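Local atomic coordinates of vesicular integral-membrane protein VIP36 (Canis lupus familiaris, PDB entry 2DUR), a protein that acts as a calcium-dependent lectin of the early secretory pathway, binding high-mannose glycans and helping to transport and sort the glycoproteins that carry them. Residues 39-50 with 209-220. Numbering follows the deposited sequence.
Sequences YVRLTPDERSKE and AGTGDLSDNHDI. With MAN (alpha-D-mannopyranose), chain C; MAN (alpha-D-mannopyranose), chain B.
Thr211 OG1 is gripped by two backbone groups of 39-50. Thr211 OG1 donates to Glu46 O at 2.7 Å, in the carbonyl plane, and accepts from Lys49 N at 2.9 Å. A chi1 of 58° sets this hydroxyl between its own backbone N and carbonyl carbon, while CG2 turns to Thr43. Nearby, Ser215 OG donates to Asp45 OD1 at 2.6 Å, meeting the carboxylate on its anti side and somewhat out of plane. The other oxygen of Asp45 is held by the backbone N of Thr75. Thr43 OG1 lies at the edge of the His218 ring, 2.8 Å from His218 ND1, in a hydrogen bond that either group could donate.

Further along, Arg41 grips Asp219 side-on. Arg41 NE reaches Asp219 OD1 at 2.7 Å and Arg41 NH2 reaches Asp219 OD2 at 3.0 Å, both through syn lone pairs. Both bonds are nearly straight, and the two planes lie only 13° apart. Asn217 OD1 sits over one face of the guanidinium and Tyr39 OH over the opposite face. Asn217 ND2 bonds His73 O, which helps fix the amide, and a water links Asn217 OD1 to Asp45 N. The Tyr39 ring in turn stacks on the Asp219 carboxylate, and His73 also binds OD2. Elsewhere in the contact, Leu42 packs its CD1 on Ile220 CG1 and its CB on Ala209 CB.

Each segment passes from one sheet of the legume-lectin-like beta sandwich to the other. Strand 40-43 pairs with 217-227, and strand 49-55 with 204-211. The turns between them carry sugar ligands. Ser48 N bonds Gly212 O, and Ser48 OG bonds O4 of the chain B mannose at 2.6 Å. Asp213 takes a hydroxyl of each mannose on its carboxylate, and its N donates to the chain C ring oxygen O5. The hydroxyl and backbone bonds that tie the two loops together therefore probably help hold Ser48 and Asp213 in place for the glycan.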
ATOM      1  N   TYR A  39      -6.444   9.023 -13.807  1.00 26.55           N
ATOM      2  CA  TYR A  39      -5.747   8.673 -12.572  1.00 25.06           C
ATOM      3  C   TYR A  39      -6.489   9.205 -11.368  1.00 23.89           C
ATOM      4  O   TYR A  39      -7.276  10.142 -11.480  1.00 23.51           O
ATOM      5  CB  TYR A  39      -4.296   9.204 -12.549  1.00 25.58           C
ATOM      6  CG  TYR A  39      -4.135  10.697 -12.788  1.00 27.42           C
ATOM      7  CD1 TYR A  39      -4.391  11.626 -11.768  1.00 26.60           C
ATOM      8  CD2 TYR A  39      -3.732  11.184 -14.037  1.00 26.87           C
ATOM      9  CE1 TYR A  39      -4.244  12.999 -11.981  1.00 28.73           C
ATOM     10  CE2 TYR A  39      -3.588  12.557 -14.260  1.00 27.81           C
ATOM     11  CZ  TYR A  39      -3.844  13.454 -13.238  1.00 28.04           C
ATOM     12  OH  TYR A  39      -3.705  14.810 -13.463  1.00 30.11           O
ATOM     13  N   VAL A  40      -6.233   8.579 -10.227  1.00 21.54           N
ATOM     14  CA  VAL A  40      -6.630   9.126  -8.933  1.00 20.71           C
ATOM     15  C   VAL A  40      -5.379   9.799  -8.369  1.00 20.26           C
ATOM     16  O   VAL A  40      -4.303   9.197  -8.349  1.00 20.99           O
ATOM     17  CB  VAL A  40      -7.132   8.003  -8.017  1.00 20.21           C
ATOM     18  CG1 VAL A  40      -7.345   8.523  -6.578  1.00 19.91           C
ATOM     19  CG2 VAL A  40      -8.425   7.426  -8.578  1.00 21.21           C
ATOM     20  N   ARG A  41      -5.475  11.066  -7.968  1.00 18.69           N
ATOM     21  CA  ARG A  41      -4.301  11.739  -7.459  1.00 17.70           C
ATOM     22  C   ARG A  41      -4.517  11.941  -5.977  1.00 17.01           C
ATOM     23  O   ARG A  41      -5.366  12.733  -5.594  1.00 18.30           O
ATOM     24  CB  ARG A  41      -4.101  13.098  -8.151  1.00 18.09           C
ATOM     25  CG  ARG A  41      -2.943  13.919  -7.586  1.00 17.77           C
ATOM     26  CD  ARG A  41      -2.482  14.989  -8.581  1.00 19.55           C
ATOM     27  NE  ARG A  41      -1.801  14.320  -9.687  1.00 21.69           N
ATOM     28  CZ  ARG A  41      -1.448  14.897 -10.833  1.00 24.28           C
ATOM     29  NH1 ARG A  41      -1.707  16.187 -11.050  1.00 25.12           N
ATOM     30  NH2 ARG A  41      -0.832  14.171 -11.775  1.00 22.93           N
ATOM     31  N   LEU A  42      -3.751  11.210  -5.160  1.00 15.71           N
ATOM     32  CA  LEU A  42      -3.903  11.279  -3.711  1.00 15.47           C
ATOM     33  C   LEU A  42      -3.465  12.635  -3.158  1.00 15.93           C
ATOM     34  O   LEU A  42      -4.123  13.176  -2.253  1.00 17.24           O
ATOM     35  CB  LEU A  42      -3.107  10.154  -3.046  1.00 16.42           C
ATOM     36  CG  LEU A  42      -3.532   8.734  -3.463  1.00 16.00           C
ATOM     37  CD1 LEU A  42      -2.523   7.721  -2.894  1.00 16.67           C
ATOM     38  CD2 LEU A  42      -4.911   8.432  -2.979  1.00 18.15           C
ATOM     39  N   THR A  43      -2.339  13.143  -3.642  1.00 15.79           N
ATOM     40  CA  THR A  43      -1.911  14.521  -3.334  1.00 17.35           C
ATOM     41  C   THR A  43      -1.388  15.180  -4.601  1.00 17.93           C
ATOM     42  O   THR A  43      -0.770  14.508  -5.421  1.00 16.79           O
ATOM     43  CB  THR A  43      -0.789  14.591  -2.274  1.00 17.99           C
ATOM     44  OG1 THR A  43       0.453  14.111  -2.818  1.00 16.93           O
ATOM     45  CG2 THR A  43      -1.162  13.833  -0.984  1.00 16.95           C
ATOM     46  N   PRO A  44      -1.594  16.509  -4.728  1.00 18.45           N
ATOM     47  CA  PRO A  44      -0.860  17.236  -5.735  1.00 18.79           C
ATOM     48  C   PRO A  44       0.539  17.533  -5.206  1.00 19.43           C
ATOM     49  O   PRO A  44       0.866  17.225  -4.035  1.00 18.69           O
ATOM     50  CB  PRO A  44      -1.633  18.539  -5.833  1.00 19.16           C
ATOM     51  CG  PRO A  44      -2.131  18.770  -4.416  1.00 19.43           C
ATOM     52  CD  PRO A  44      -2.405  17.406  -3.876  1.00 17.81           C
ATOM     53  N   ASP A  45       1.354  18.159  -6.056  1.00 19.60           N
ATOM     54  CA  ASP A  45       2.712  18.550  -5.729  1.00 20.35           C
ATOM     55  C   ASP A  45       2.650  19.868  -4.956  1.00 20.53           C
ATOM     56  O   ASP A  45       3.199  20.894  -5.374  1.00 20.90           O
ATOM     57  CB  ASP A  45       3.543  18.662  -7.034  1.00 20.99           C
ATOM     58  CG  ASP A  45       5.031  18.768  -6.814  1.00 22.73           C
ATOM     59  OD1 ASP A  45       5.518  18.725  -5.659  1.00 22.45           O
ATOM     60  OD2 ASP A  45       5.760  18.893  -7.850  1.00 25.42           O
ATOM     61  N   GLU A  46       1.933  19.825  -3.838  1.00 19.69           N
ATOM     62  CA  GLU A  46       1.765  20.982  -2.960  1.00 19.99           C
ATOM     63  C   GLU A  46       1.994  20.521  -1.531  1.00 20.40           C
ATOM     64  O   GLU A  46       1.882  19.320  -1.227  1.00 19.02           O
ATOM     65  CB  GLU A  46       0.349  21.533  -3.100  1.00 21.42           C
ATOM     66  CG  GLU A  46       0.104  22.115  -4.497  1.00 24.97           C
ATOM     67  CD  GLU A  46      -1.342  22.469  -4.774  1.00 31.68           C
ATOM     68  OE1 GLU A  46      -2.174  22.500  -3.839  1.00 35.61           O
ATOM     69  OE2 GLU A  46      -1.646  22.723  -5.963  1.00 35.30           O
ATOM     70  N   ARG A  47       2.282  21.485  -0.657  1.00 20.07           N
ATOM     71  CA  ARG A  47       2.685  21.167   0.709  1.00 20.04           C
ATOM     72  C   ARG A  47       1.489  20.870   1.605  1.00 19.95           C
ATOM     73  O   ARG A  47       0.367  21.326   1.352  1.00 19.95           O
ATOM     74  CB  ARG A  47       3.533  22.324   1.261  1.00 20.80           C
ATOM     75  CG  ARG A  47       4.861  22.420   0.557  1.00 21.69           C
ATOM     76  CD  ARG A  47       5.730  23.542   1.065  1.00 26.26           C
ATOM     77  NE  ARG A  47       5.044  24.811   0.903  1.00 26.27           N
ATOM     78  CZ  ARG A  47       5.548  25.971   1.313  1.00 26.74           C
ATOM     79  NH1 ARG A  47       6.741  26.013   1.883  1.00 24.15           N
ATOM     80  NH2 ARG A  47       4.850  27.076   1.140  1.00 30.44           N
ATOM     81  N   SER A  48       1.755  20.087   2.652  1.00 20.18           N
ATOM     82  CA  SER A  48       0.787  19.817   3.719  1.00 20.78           C
ATOM     83  C   SER A  48      -0.540  19.268   3.210  1.00 20.69           C
ATOM     84  O   SER A  48      -1.615  19.794   3.526  1.00 20.99           O
ATOM     85  CB  SER A  48       0.586  21.071   4.593  1.00 21.55           C
ATOM     86  OG  SER A  48       1.822  21.409   5.205  1.00 24.21           O
ATOM     87  N   LYS A  49      -0.457  18.178   2.436  1.00 18.53           N
ATOM     88  CA  LYS A  49      -1.641  17.481   1.924  1.00 18.21           C
ATOM     89  C   LYS A  49      -1.662  16.040   2.430  1.00 17.80           C
ATOM     90  O   LYS A  49      -0.607  15.433   2.639  1.00 18.08           O
ATOM     91  CB  LYS A  49      -1.655  17.452   0.388  1.00 17.75           C
ATOM     92  CG  LYS A  49      -1.565  18.837  -0.283  1.00 20.01           C
ATOM     93  CD  LYS A  49      -2.888  19.577  -0.201  1.00 25.11           C
ATOM     94  CE  LYS A  49      -2.739  20.983  -0.770  1.00 27.40           C
ATOM     95  NZ  LYS A  49      -3.889  21.838  -0.398  1.00 30.21           N
ATOM     96  N   GLU A  50      -2.867  15.526   2.639  1.00 17.33           N
ATOM     97  CA  GLU A  50      -3.058  14.113   2.976  0.70 17.41           C
ATOM     98  C   GLU A  50      -4.305  13.616   2.289  1.00 16.91           C
ATOM     99  O   GLU A  50      -5.384  14.195   2.446  1.00 16.89           O
ATOM    100  CB  GLU A  50      -3.162  13.941   4.492  0.70 18.10           C
ATOM    101  CG  GLU A  50      -1.791  14.141   5.145  0.70 19.30           C
ATOM    102  CD  GLU A  50      -1.792  14.232   6.660  0.70 23.37           C
ATOM    103  OE1 GLU A  50      -2.863  14.297   7.303  0.70 27.43           O
ATOM    104  OE2 GLU A  50      -0.672  14.265   7.208  0.70 27.97           O
ATOM    105  N   ALA A 209      -1.464   8.973   0.700  1.00 14.17           N
ATOM    106  CA  ALA A 209      -0.200   9.654   0.525  1.00 13.88           C
ATOM    107  C   ALA A 209      -0.195  10.925   1.327  1.00 14.76           C
ATOM    108  O   ALA A 209      -1.250  11.455   1.662  1.00 15.24           O
ATOM    109  CB  ALA A 209       0.056   9.979  -0.959  1.00 15.69           C
ATOM    110  N   GLY A 210       1.007  11.387   1.635  1.00 14.92           N
ATOM    111  CA  GLY A 210       1.139  12.631   2.382  1.00 16.17           C
ATOM    112  C   GLY A 210       2.276  13.463   1.818  1.00 15.95           C
ATOM    113  O   GLY A 210       3.237  12.934   1.254  1.00 15.65           O
ATOM    114  N   THR A 211       2.132  14.785   1.978  1.00 16.06           N
ATOM    115  CA  THR A 211       3.194  15.768   1.705  1.00 15.64           C
ATOM    116  C   THR A 211       3.277  16.645   2.961  1.00 16.30           C
ATOM    117  O   THR A 211       2.269  16.817   3.650  1.00 16.42           O
ATOM    118  CB  THR A 211       2.860  16.663   0.461  1.00 15.33           C
ATOM    119  OG1 THR A 211       1.626  17.346   0.670  1.00 17.08           O
ATOM    120  CG2 THR A 211       2.723  15.781  -0.791  1.00 15.94           C
ATOM    121  N   GLY A 212       4.472  17.160   3.246  1.00 15.91           N
ATOM    122  CA  GLY A 212       4.699  18.032   4.422  1.00 16.88           C
ATOM    123  C   GLY A 212       5.298  19.320   3.911  1.00 16.24           C
ATOM    124  O   GLY A 212       4.675  20.012   3.102  1.00 17.72           O
ATOM    125  N   ASP A 213       6.492  19.649   4.394  1.00 18.24           N
ATOM    126  CA  ASP A 213       7.234  20.810   3.881  1.00 17.98           C
ATOM    127  C   ASP A 213       7.739  20.515   2.473  1.00 18.76           C
ATOM    128  O   ASP A 213       8.170  21.451   1.765  1.00 20.25           O
ATOM    129  CB  ASP A 213       8.424  21.122   4.778  1.00 19.57           C
ATOM    130  CG  ASP A 213       8.006  21.601   6.155  1.00 19.47           C
ATOM    131  OD1 ASP A 213       6.921  22.201   6.271  1.00 21.91           O
ATOM    132  OD2 ASP A 213       8.782  21.376   7.106  1.00 23.56           O
ATOM    133  N   LEU A 214       7.727  19.227   2.109  1.00 18.01           N
ATOM    134  CA  LEU A 214       8.127  18.748   0.762  1.00 17.33           C
ATOM    135  C   LEU A 214       6.968  18.024   0.131  1.00 17.59           C
ATOM    136  O   LEU A 214       6.101  17.490   0.826  1.00 17.17           O
ATOM    137  CB  LEU A 214       9.335  17.818   0.887  1.00 16.67           C
ATOM    138  CG  LEU A 214      10.579  18.420   1.551  1.00 17.85           C
ATOM    139  CD1 LEU A 214      11.659  17.370   1.716  1.00 19.17           C
ATOM    140  CD2 LEU A 214      11.076  19.625   0.735  1.00 20.16           C
ATOM    141  N   SER A 215       6.938  17.986  -1.197  1.00 17.28           N
ATOM    142  CA  SER A 215       5.764  17.481  -1.855  1.00 16.97           C
ATOM    143  C   SER A 215       6.133  16.676  -3.110  1.00 16.88           C
ATOM    144  O   SER A 215       7.309  16.579  -3.481  1.00 17.74           O
ATOM    145  CB  SER A 215       4.806  18.626  -2.199  1.00 17.94           C
ATOM    146  OG  SER A 215       5.387  19.472  -3.179  1.00 19.47           O
ATOM    147  N   ASP A 216       5.102  16.088  -3.694  1.00 16.65           N
ATOM    148  CA  ASP A 216       5.158  15.327  -4.955  1.00 17.12           C
ATOM    149  C   ASP A 216       3.722  15.017  -5.341  1.00 17.26           C
ATOM    150  O   ASP A 216       2.807  14.954  -4.502  1.00 16.83           O
ATOM    151  CB  ASP A 216       5.862  13.961  -4.789  1.00 17.89           C
ATOM    152  CG  ASP A 216       7.281  13.934  -5.288  1.00 19.43           C
ATOM    153  OD1 ASP A 216       7.688  14.738  -6.175  1.00 20.89           O
ATOM    154  OD2 ASP A 216       8.020  13.042  -4.807  1.00 21.23           O
ATOM    155  N   ASN A 217       3.499  14.778  -6.623  1.00 16.83           N
ATOM    156  CA  ASN A 217       2.251  14.165  -7.018  1.00 16.67           C
ATOM    157  C   ASN A 217       2.339  12.694  -6.659  1.00 17.23           C
ATOM    158  O   ASN A 217       3.336  12.056  -6.972  1.00 17.97           O
ATOM    159  CB  ASN A 217       2.066  14.245  -8.531  1.00 17.67           C
ATOM    160  CG  ASN A 217       1.919  15.668  -9.022  1.00 18.56           C
ATOM    161  OD1 ASN A 217       0.890  16.312  -8.772  1.00 19.58           O
ATOM    162  ND2 ASN A 217       2.943  16.160  -9.734  1.00 21.69           N
ATOM    163  N   HIS A 218       1.311  12.193  -5.985  1.00 16.27           N
ATOM    164  CA  HIS A 218       1.199  10.756  -5.668  1.00 16.79           C
ATOM    165  C   HIS A 218      -0.067  10.239  -6.326  1.00 17.01           C
ATOM    166  O   HIS A 218      -1.157  10.460  -5.838  1.00 17.01           O
ATOM    167  CB  HIS A 218       1.160  10.554  -4.127  1.00 16.32           C
ATOM    168  CG  HIS A 218       2.401  11.014  -3.433  1.00 17.80           C
ATOM    169  ND1 HIS A 218       2.471  12.208  -2.733  1.00 16.78           N
ATOM    170  CD2 HIS A 218       3.605  10.421  -3.273  1.00 17.32           C
ATOM    171  CE1 HIS A 218       3.687  12.352  -2.237  1.00 17.09           C
ATOM    172  NE2 HIS A 218       4.393  11.278  -2.542  1.00 18.54           N
ATOM    173  N   ASP A 219       0.089   9.553  -7.477  1.00 16.69           N
ATOM    174  CA  ASP A 219      -1.064   9.074  -8.243  1.00 17.10           C
ATOM    175  C   ASP A 219      -1.240   7.552  -8.169  1.00 17.17           C
ATOM    176  O   ASP A 219      -0.261   6.813  -8.146  1.00 18.49           O
ATOM    177  CB  ASP A 219      -0.930   9.421  -9.733  1.00 17.41           C
ATOM    178  CG  ASP A 219      -0.825  10.911  -9.994  1.00 19.54           C
ATOM    179  OD1 ASP A 219      -1.237  11.695  -9.117  1.00 18.53           O
ATOM    180  OD2 ASP A 219      -0.354  11.290 -11.089  1.00 21.51           O
ATOM    181  N   ILE A 220      -2.493   7.110  -8.148  1.00 17.86           N
ATOM    182  CA  ILE A 220      -2.840   5.682  -8.310  1.00 18.81           C
ATOM    183  C   ILE A 220      -3.628   5.579  -9.604  1.00 19.44           C
ATOM    184  O   ILE A 220      -4.701   6.158  -9.710  1.00 20.11           O
ATOM    185  CB  ILE A 220      -3.717   5.155  -7.144  1.00 18.65           C
ATOM    186  CG1 ILE A 220      -3.018   5.364  -5.793  1.00 20.22           C
ATOM    187  CG2 ILE A 220      -4.073   3.653  -7.342  1.00 19.65           C
ATOM    188  CD1 ILE A 220      -1.706   4.583  -5.599  1.00 19.62           C
TER
HETATM  189  C1  MAN C   1       7.896  18.503   7.532  1.00 26.25           C
HETATM  190  C2  MAN C   1       7.293  17.409   8.411  1.00 24.99           C
HETATM  191  C3  MAN C   1       7.922  16.046   8.087  1.00 26.26           C
HETATM  192  C4  MAN C   1       7.914  15.759   6.577  1.00 21.81           C
HETATM  193  C5  MAN C   1       8.680  16.888   5.907  1.00 22.16           C
HETATM  194  C6  MAN C   1       8.810  16.669   4.399  1.00 19.03           C
HETATM  195  O1  MAN C   1       9.172  18.891   8.035  1.00 22.34           O
HETATM  196  O2  MAN C   1       5.911  17.345   8.158  1.00 27.50           O
HETATM  197  O3  MAN C   1       7.249  15.024   8.807  1.00 26.71           O
HETATM  198  O4  MAN C   1       8.511  14.521   6.260  1.00 20.85           O
HETATM  199  O5  MAN C   1       7.945  18.074   6.171  1.00 22.49           O
HETATM  200  O6  MAN C   1       7.546  16.788   3.781  1.00 17.96           O
HETATM  201  C1  MAN B   2       5.172  17.865   9.271  1.00 30.15           C
HETATM  202  C2  MAN B   2       3.839  17.133   9.316  1.00 29.59           C
HETATM  203  C3  MAN B   2       3.041  17.500   8.068  1.00 29.33           C
HETATM  204  C4  MAN B   2       2.928  19.019   7.915  1.00 29.60           C
HETATM  205  C5  MAN B   2       4.301  19.700   8.016  1.00 30.35           C
HETATM  206  C6  MAN B   2       4.204  21.228   8.071  1.00 30.62           C
HETATM  207  O2  MAN B   2       3.173  17.542  10.495  1.00 28.41           O
HETATM  208  O3  MAN B   2       1.773  16.895   8.138  1.00 29.28           O
HETATM  209  O4  MAN B   2       2.327  19.298   6.680  1.00 30.00           O
HETATM  210  O5  MAN B   2       4.936  19.266   9.202  1.00 29.97           O
HETATM  211  O6  MAN B   2       5.477  21.809   8.361  1.00 31.79           O
HETATM  212  O   HOH W   1       0.259  18.905  -8.656  1.00 30.30           O
HETATM  213  O   HOH W   2       8.656  24.121   2.203  1.00 35.64           O
HETATM  214  O   HOH W   3       1.212  15.283   5.704  1.00 27.49           O